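Long-range contacts in putative non-ribosomal peptide synthetase (Actinomadura parvosata subsp. kistnae, PDB 6M7L), which probably serves as a condensation-type domain of a non-ribosomal peptide synthetase assembly line, where domains of this family act on carrier-bound peptides: residues L50-R55 against L394-V399; D159-D164 against P310-F315; A246-L251 against M401-M406. All coordinates share one frame; numbering follows the deposited sequence.

Contact 1. Residues L50-R55 against L394-V399; sequences LRLRGR and LRTSPV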
# COMPACT_ATOMS: atom_id res chain seq x y z
N LEU A 50 -3.38 1.08 -17.19
CA LEU A 50 -4.17 1.87 -16.26
C LEU A 50 -5.37 2.46 -16.99
O LEU A 50 -5.19 3.19 -17.97
CB LEU A 50 -3.34 2.99 -15.62
CG LEU A 50 -2.20 2.61 -14.69
CD1 LEU A 50 -1.51 3.86 -14.18
CD2 LEU A 50 -2.70 1.77 -13.53
N ARG A 51 -6.57 2.17 -16.50
CA ARG A 51 -7.76 2.86 -16.99
C ARG A 51 -7.88 4.19 -16.27
O ARG A 51 -7.87 4.25 -15.04
CB ARG A 51 -9.01 2.01 -16.76
CG ARG A 51 -10.28 2.65 -17.28
CD ARG A 51 -11.36 1.62 -17.56
NE ARG A 51 -11.70 1.59 -18.98
CZ ARG A 51 -11.35 0.61 -19.81
NH1 ARG A 51 -10.66 -0.43 -19.37
NH2 ARG A 51 -11.71 0.68 -21.09
N LEU A 52 -7.97 5.27 -17.05
CA LEU A 52 -8.00 6.63 -16.52
C LEU A 52 -9.28 7.31 -17.00
O LEU A 52 -9.35 7.80 -18.12
CB LEU A 52 -6.77 7.42 -16.98
CG LEU A 52 -5.40 6.80 -16.69
CD1 LEU A 52 -4.31 7.60 -17.38
CD2 LEU A 52 -5.14 6.72 -15.19
N ARG A 53 -10.29 7.33 -16.13
CA ARG A 53 -11.55 8.00 -16.45
C ARG A 53 -11.49 9.44 -15.95
O ARG A 53 -11.20 9.69 -14.77
CB ARG A 53 -12.73 7.26 -15.82
CG ARG A 53 -12.65 5.75 -15.97
CD ARG A 53 -13.96 5.08 -15.58
NE ARG A 53 -14.82 4.84 -16.73
CZ ARG A 53 -16.15 4.82 -16.69
NH1 ARG A 53 -16.77 5.04 -15.54
NH2 ARG A 53 -16.85 4.58 -17.79
N GLY A 54 -11.75 10.38 -16.85
CA GLY A 54 -11.70 11.80 -16.55
C GLY A 54 -10.91 12.56 -17.59
O GLY A 54 -10.34 11.99 -18.52
N ARG A 55 -10.88 13.88 -17.41
CA ARG A 55 -10.14 14.75 -18.32
C ARG A 55 -8.65 14.61 -18.07
O ARG A 55 -8.13 15.10 -17.06
CB ARG A 55 -10.59 16.20 -18.17
CG ARG A 55 -11.77 16.57 -19.05
CD ARG A 55 -11.77 18.05 -19.40
NE ARG A 55 -12.69 18.82 -18.57
CZ ARG A 55 -12.96 20.11 -18.76
NH1 ARG A 55 -12.37 20.77 -19.74
NH2 ARG A 55 -13.82 20.73 -17.96
N LEU A 394 -7.95 11.86 -11.80
CA LEU A 394 -8.46 10.84 -12.70
C LEU A 394 -8.86 9.61 -11.90
O LEU A 394 -8.15 9.19 -10.98
CB LEU A 394 -7.41 10.45 -13.75
CG LEU A 394 -6.96 11.54 -14.72
CD1 LEU A 394 -5.69 11.13 -15.45
CD2 LEU A 394 -8.06 11.87 -15.71
N ARG A 395 -10.00 9.03 -12.26
CA ARG A 395 -10.43 7.76 -11.69
C ARG A 395 -9.54 6.65 -12.25
O ARG A 395 -9.62 6.31 -13.43
CB ARG A 395 -11.90 7.51 -12.02
CG ARG A 395 -12.49 6.24 -11.44
CD ARG A 395 -14.01 6.23 -11.60
NE ARG A 395 -14.65 7.23 -10.75
CZ ARG A 395 -15.94 7.53 -10.79
NH1 ARG A 395 -16.75 6.92 -11.65
NH2 ARG A 395 -16.44 8.45 -9.97
N THR A 396 -8.67 6.10 -11.40
CA THR A 396 -7.63 5.17 -11.82
C THR A 396 -7.99 3.75 -11.41
O THR A 396 -8.37 3.51 -10.26
CB THR A 396 -6.28 5.56 -11.22
OG1 THR A 396 -6.02 6.95 -11.46
CG2 THR A 396 -5.16 4.72 -11.82
N SER A 397 -7.86 2.80 -12.34
CA SER A 397 -8.10 1.40 -12.05
C SER A 397 -7.26 0.54 -13.00
O SER A 397 -7.08 0.93 -14.17
CB SER A 397 -9.58 1.03 -12.18
OG SER A 397 -10.05 1.26 -13.50
N PRO A 398 -6.75 -0.60 -12.54
CA PRO A 398 -5.87 -1.40 -13.39
C PRO A 398 -6.63 -2.20 -14.44
O PRO A 398 -7.72 -2.70 -14.20
CB PRO A 398 -5.18 -2.34 -12.39
CG PRO A 398 -6.17 -2.48 -11.29
CD PRO A 398 -6.89 -1.16 -11.19
N VAL A 399 -6.02 -2.30 -15.62
CA VAL A 399 -6.55 -3.09 -16.73
C VAL A 399 -5.79 -4.40 -16.78
O VAL A 399 -4.55 -4.38 -16.86
CB VAL A 399 -6.43 -2.33 -18.06
CG1 VAL A 399 -6.86 -3.22 -19.22
CG2 VAL A 399 -7.24 -1.05 -18.02
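Arg53 and Arg395 stand opposite each other on one face of the sheet, and their side chains cross obliquely. The aliphatic parts touch near the root, with Arg53 CB 3.9 Å from Arg395 CB, and again further out at CD. CG lies anti to the carbonyl carbon in Arg53 (chi1 -43°) but anti to the backbone N in Arg395 (chi1 -178°), and on antiparallel strands these different torsions send both chains broadly the same way, Arg53 CD still 4.1 Å from Arg395 CD. Their guanidinium planes are 34° apart, and Arg53 NH1 meets Arg395 NH1 edge to edge at 4.3 Å. This approach of like charges is probably eased by separate acids: Glu141 for Arg53 and an acidic side chain of another protein for Arg395.

On the same face Arg51 bends at chi3, bringing NH1 to within 3.7 Å of Val399 CG2, while Glu107 and Glu141 take its charge. On the other face Leu52 and Thr396 lie alongside, pointing the same way, with Leu52 CD2 3.8 Å from Thr396 OG1. That hydroxyl donates to Leu394 O and also pairs with Leu391 N. Beyond the strand end, Leu394 CD2 rests 3.5 Å from Gly54 C.

Two hydrogen-bonded antiparallel pairs, Arg51 with Ser397 and Arg53 with Arg395, fix the register; Arg51 N reaches Ser397 O at 2.7 Å. The strand 395-399 thus forms an outer strand of a five-stranded mixed sheet. Strand 141-149 flanks strand 45-53 on its other side, helix 155-172 packs over Leu50 and Leu394, and helix 110-119 lies against Arg51 and Val399.

Contact 2. Residues D159-D164 against P310-F315; sequences DVLVRD and PMVGPF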
# COMPACT_ATOMS: atom_id res chain seq x y z
N ASP A 159 4.92 -1.12 -9.34
CA ASP A 159 4.27 -0.33 -8.31
C ASP A 159 4.98 1.01 -8.11
O ASP A 159 4.33 2.06 -8.05
CB ASP A 159 4.24 -1.12 -7.00
CG ASP A 159 3.66 -0.33 -5.85
OD1 ASP A 159 2.55 0.22 -5.99
OD2 ASP A 159 4.32 -0.26 -4.79
N VAL A 160 6.31 0.98 -8.03
CA VAL A 160 7.08 2.21 -7.91
C VAL A 160 6.87 3.10 -9.12
O VAL A 160 6.75 4.33 -9.01
CB VAL A 160 8.57 1.88 -7.70
CG1 VAL A 160 9.42 3.15 -7.76
CG2 VAL A 160 8.77 1.16 -6.37
N LEU A 161 6.83 2.49 -10.31
CA LEU A 161 6.59 3.25 -11.54
C LEU A 161 5.28 4.03 -11.45
O LEU A 161 5.26 5.25 -11.66
CB LEU A 161 6.56 2.30 -12.73
CG LEU A 161 7.36 2.63 -13.99
CD1 LEU A 161 7.29 4.12 -14.28
CD2 LEU A 161 8.80 2.17 -13.85
N VAL A 162 4.19 3.34 -11.14
CA VAL A 162 2.87 3.98 -11.14
C VAL A 162 2.76 5.02 -10.03
O VAL A 162 2.23 6.11 -10.24
CB VAL A 162 1.77 2.91 -11.02
CG1 VAL A 162 0.40 3.55 -11.04
CG2 VAL A 162 1.90 1.88 -12.14
N ARG A 163 3.26 4.69 -8.84
CA ARG A 163 3.19 5.64 -7.73
C ARG A 163 3.97 6.92 -8.04
O ARG A 163 3.49 8.02 -7.78
CB ARG A 163 3.71 4.99 -6.45
CG ARG A 163 2.65 4.22 -5.67
CD ARG A 163 3.30 3.20 -4.75
NE ARG A 163 4.63 3.64 -4.33
CZ ARG A 163 5.61 2.81 -3.97
NH1 ARG A 163 5.41 1.50 -3.97
NH2 ARG A 163 6.79 3.29 -3.61
N ASP A 164 5.17 6.78 -8.61
CA ASP A 164 5.95 7.97 -8.96
C ASP A 164 5.37 8.69 -10.16
O ASP A 164 5.53 9.91 -10.28
CB ASP A 164 7.41 7.58 -9.21
CG ASP A 164 8.12 7.13 -7.95
OD1 ASP A 164 7.46 7.07 -6.89
OD2 ASP A 164 9.33 6.86 -8.01
N PRO A 310 12.29 2.74 -2.63
CA PRO A 310 11.55 3.62 -3.54
C PRO A 310 12.08 3.71 -4.96
O PRO A 310 11.65 4.61 -5.69
CB PRO A 310 11.70 4.98 -2.84
CG PRO A 310 13.09 4.93 -2.32
CD PRO A 310 13.33 3.49 -1.90
N MET A 311 12.98 2.83 -5.39
CA MET A 311 13.66 3.00 -6.67
C MET A 311 13.33 1.87 -7.63
O MET A 311 13.07 0.73 -7.23
CB MET A 311 15.17 3.11 -6.48
CG MET A 311 15.81 1.96 -5.72
SD MET A 311 17.57 2.24 -5.45
CE MET A 311 18.10 2.62 -7.11
N VAL A 312 13.35 2.21 -8.92
CA VAL A 312 13.16 1.24 -10.00
C VAL A 312 14.48 0.54 -10.28
O VAL A 312 15.55 1.16 -10.25
CB VAL A 312 12.62 1.95 -11.25
CG1 VAL A 312 12.49 0.98 -12.42
CG2 VAL A 312 11.29 2.63 -10.96
N GLY A 313 14.41 -0.76 -10.54
CA GLY A 313 15.59 -1.52 -10.88
C GLY A 313 15.32 -3.00 -11.05
O GLY A 313 14.32 -3.53 -10.57
N PRO A 314 16.21 -3.70 -11.76
CA PRO A 314 16.11 -5.17 -11.86
C PRO A 314 16.67 -5.85 -10.61
O PRO A 314 17.73 -6.47 -10.61
CB PRO A 314 16.94 -5.47 -13.11
CG PRO A 314 17.98 -4.40 -13.12
CD PRO A 314 17.30 -3.17 -12.60
N PHE A 315 15.93 -5.71 -9.51
CA PHE A 315 16.36 -6.25 -8.23
C PHE A 315 15.88 -7.68 -7.98
O PHE A 315 16.15 -8.23 -6.91
CB PHE A 315 15.88 -5.36 -7.08
CG PHE A 315 16.34 -3.93 -7.17
CD1 PHE A 315 17.68 -3.62 -7.09
CD2 PHE A 315 15.42 -2.91 -7.33
CE1 PHE A 315 18.11 -2.30 -7.17
CE2 PHE A 315 15.83 -1.59 -7.40
CZ PHE A 315 17.18 -1.29 -7.32
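Val160 reaches from its helix to the loop with one methyl, CG1, which lies 3.4 Å from Pro310 O and 3.7 Å from Val312 CG2. This branch is anti to the backbone N (chi1 172°). Val160 and Val312 pass flank to flank, their side chains pointing opposite ways rather than meeting end to end. One residue further along the helix, Leu161 CD2 comes against both methyls of the same valine, 3.8 Å from Val312 CG2 and 4.1 Å from Val312 CG1. Val312 CG2 is therefore shared by two helix residues, and the contact is apolar apart from the loop carbonyl of Pro310. Asp164, a turn on from Val160, lies near that carbonyl without bonding to it; its carboxylate is held instead by His72 and by salt bridges to Arg71 and Arg180.

Helix 155-172 follows the segment that corresponds to the HHxxxDG signature of condensation domains, in which Arg150 takes the place of the second histidine and Asp154 that of the aspartate. The loop, with its Val-Gly-Pro-Phe sequence, probably matches the start of another family core motif, IGFFVNTLPLR. The two elements are joined next to this contact: Gly313 N hydrogen-bonds to Ser157 OG, and Phe315 N bonds weakly to Asp154 OD2.

Further out, the loop turns on itself. Pro314 is the centre of an inverse gamma turn, and the Phe315 ring lies back over the chain, with Gly313 C 3.7 Å above one face; a CB on Gly313 would run into this ring. Met311 O lies at the ring's edge and accepts a hydrogen bond from Arg301, while Tyr190 meets the Phe315 ring edge-to-face.

Contact 3. Residues A246-L251 against M401-M406; sequences AGSVPL and MPEEAM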
# COMPACT_ATOMS: atom_id res chain seq x y z
N ALA A 246 2.88 -17.19 -21.90
CA ALA A 246 2.45 -17.87 -20.70
C ALA A 246 0.94 -17.79 -20.57
O ALA A 246 0.35 -16.70 -20.72
CB ALA A 246 3.11 -17.26 -19.45
N GLY A 247 0.30 -18.93 -20.34
CA GLY A 247 -1.05 -18.98 -19.84
C GLY A 247 -1.05 -19.31 -18.35
O GLY A 247 -0.01 -19.44 -17.71
N SER A 248 -2.25 -19.46 -17.81
CA SER A 248 -2.38 -19.87 -16.42
C SER A 248 -3.69 -20.62 -16.23
O SER A 248 -4.70 -20.31 -16.87
CB SER A 248 -2.30 -18.68 -15.46
OG SER A 248 -3.51 -17.95 -15.45
N VAL A 249 -3.66 -21.60 -15.33
CA VAL A 249 -4.85 -22.31 -14.91
C VAL A 249 -4.97 -22.15 -13.40
O VAL A 249 -3.95 -22.04 -12.70
CB VAL A 249 -4.81 -23.79 -15.31
CG1 VAL A 249 -4.75 -23.92 -16.83
CG2 VAL A 249 -3.62 -24.49 -14.67
N PRO A 250 -6.18 -22.10 -12.85
CA PRO A 250 -6.32 -21.94 -11.40
C PRO A 250 -5.94 -23.21 -10.66
O PRO A 250 -6.00 -24.32 -11.20
CB PRO A 250 -7.81 -21.61 -11.22
CG PRO A 250 -8.47 -22.24 -12.40
CD PRO A 250 -7.49 -22.11 -13.53
N LEU A 251 -5.54 -23.04 -9.40
CA LEU A 251 -5.22 -24.16 -8.52
C LEU A 251 -5.71 -23.82 -7.13
O LEU A 251 -5.20 -22.89 -6.49
CB LEU A 251 -3.71 -24.45 -8.52
CG LEU A 251 -3.28 -25.73 -7.81
CD1 LEU A 251 -2.18 -26.43 -8.59
CD2 LEU A 251 -2.81 -25.45 -6.39
N MET A 401 -3.86 -7.66 -17.97
CA MET A 401 -3.05 -8.07 -19.11
C MET A 401 -2.87 -9.59 -19.07
O MET A 401 -3.04 -10.21 -18.02
CB MET A 401 -1.67 -7.40 -19.07
CG MET A 401 -1.70 -5.88 -19.08
SD MET A 401 -1.70 -5.18 -20.74
CE MET A 401 -0.27 -6.00 -21.44
N PRO A 402 -2.54 -10.21 -20.20
CA PRO A 402 -2.19 -11.63 -20.17
C PRO A 402 -0.97 -11.87 -19.30
O PRO A 402 -0.25 -10.95 -18.91
CB PRO A 402 -1.92 -11.97 -21.64
CG PRO A 402 -2.70 -10.95 -22.40
CD PRO A 402 -2.63 -9.69 -21.58
N GLU A 403 -0.73 -13.15 -18.99
CA GLU A 403 0.39 -13.52 -18.14
C GLU A 403 1.70 -13.01 -18.73
O GLU A 403 1.88 -12.98 -19.95
CB GLU A 403 0.45 -15.04 -17.96
CG GLU A 403 -0.72 -15.63 -17.18
CD GLU A 403 -0.65 -15.32 -15.70
OE1 GLU A 403 -1.67 -15.54 -15.00
OE2 GLU A 403 0.41 -14.86 -15.22
N GLU A 404 2.61 -12.60 -17.85
CA GLU A 404 3.89 -12.06 -18.28
C GLU A 404 4.68 -13.10 -19.08
O GLU A 404 4.57 -14.31 -18.85
CB GLU A 404 4.71 -11.61 -17.08
CG GLU A 404 4.33 -10.24 -16.53
CD GLU A 404 4.93 -9.97 -15.17
OE1 GLU A 404 5.25 -10.95 -14.46
OE2 GLU A 404 5.07 -8.79 -14.80
N ALA A 405 5.47 -12.61 -20.02
CA ALA A 405 6.40 -13.47 -20.73
C ALA A 405 7.41 -14.05 -19.75
O ALA A 405 7.94 -13.34 -18.89
CB ALA A 405 7.11 -12.69 -21.84
N MET A 406 7.67 -15.35 -19.87
CA MET A 406 8.58 -16.02 -18.96
C MET A 406 9.38 -17.07 -19.71
O MET A 406 8.99 -17.54 -20.78
CB MET A 406 7.83 -16.67 -17.79
CG MET A 406 6.96 -17.85 -18.17
SD MET A 406 6.23 -18.64 -16.73
CE MET A 406 5.53 -20.12 -17.45
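The carboxylate of Glu403 is the flat group of this contact, and Ser248 OG donates to its OE1 over 3.1 Å. The hydroxyl arrives on the anti side of that oxygen, 31° out of the carboxylate plane. Ser248 CB also lies close, 3.8 Å from Glu403 CD. The glutamate chain bends at chi2 (-73°), folding its end along the strand. Nearer the backbone, Glu403 CB sits 3.2 Å from Ala246 O, and Ala246 CB packs against Glu404 O at 3.3 Å. Met406 comes in from the other end of the loop, its CG 4.1 Å from Ala246 CB. A serine or alanine in place of Glu403 would probably leave the Ser248 hydroxyl without its carboxylate mate and open a gap beside the Ser248 CB.

Strand 246-253 is an outer strand of the four-stranded mixed sheet, paired through Gly247, Val249 and Leu251 with strand 424-434. The loop 401-406 carries the chain from strand 395-399 of the other sheet back to this one, consistent with the crossover, often called the latch, that joins the two lobes of condensation domains. Val432 of strand 424-434 touches Ala246, Ser248 and Glu403 alike. Toward the other lobe, Pro402 O accepts a hydrogen bond from Arg47, and Met401 packs on Arg47 and Ala49.

In the fold
From the N terminus, the chain lays down strand 45-53, then helix 155-172, then strand 246-253, and each later meets a distant partner. Contact 2 closes the loop from the helix to residues 310-315, and it nests inside the longer loop that contact 1 closes with strand 395-399. Contact 3 opens within both and closes at 401-406, just beyond contact 1, so it crosses the other two. Contacts 1 and 2 touch where Leu50 CD1 packs on Val162 CG1, which seats the helix on the five-stranded sheet. Contact 3 touches neither; it secures the returning chain to the four-stranded sheet, its centre about 24 Å from that of contact 1.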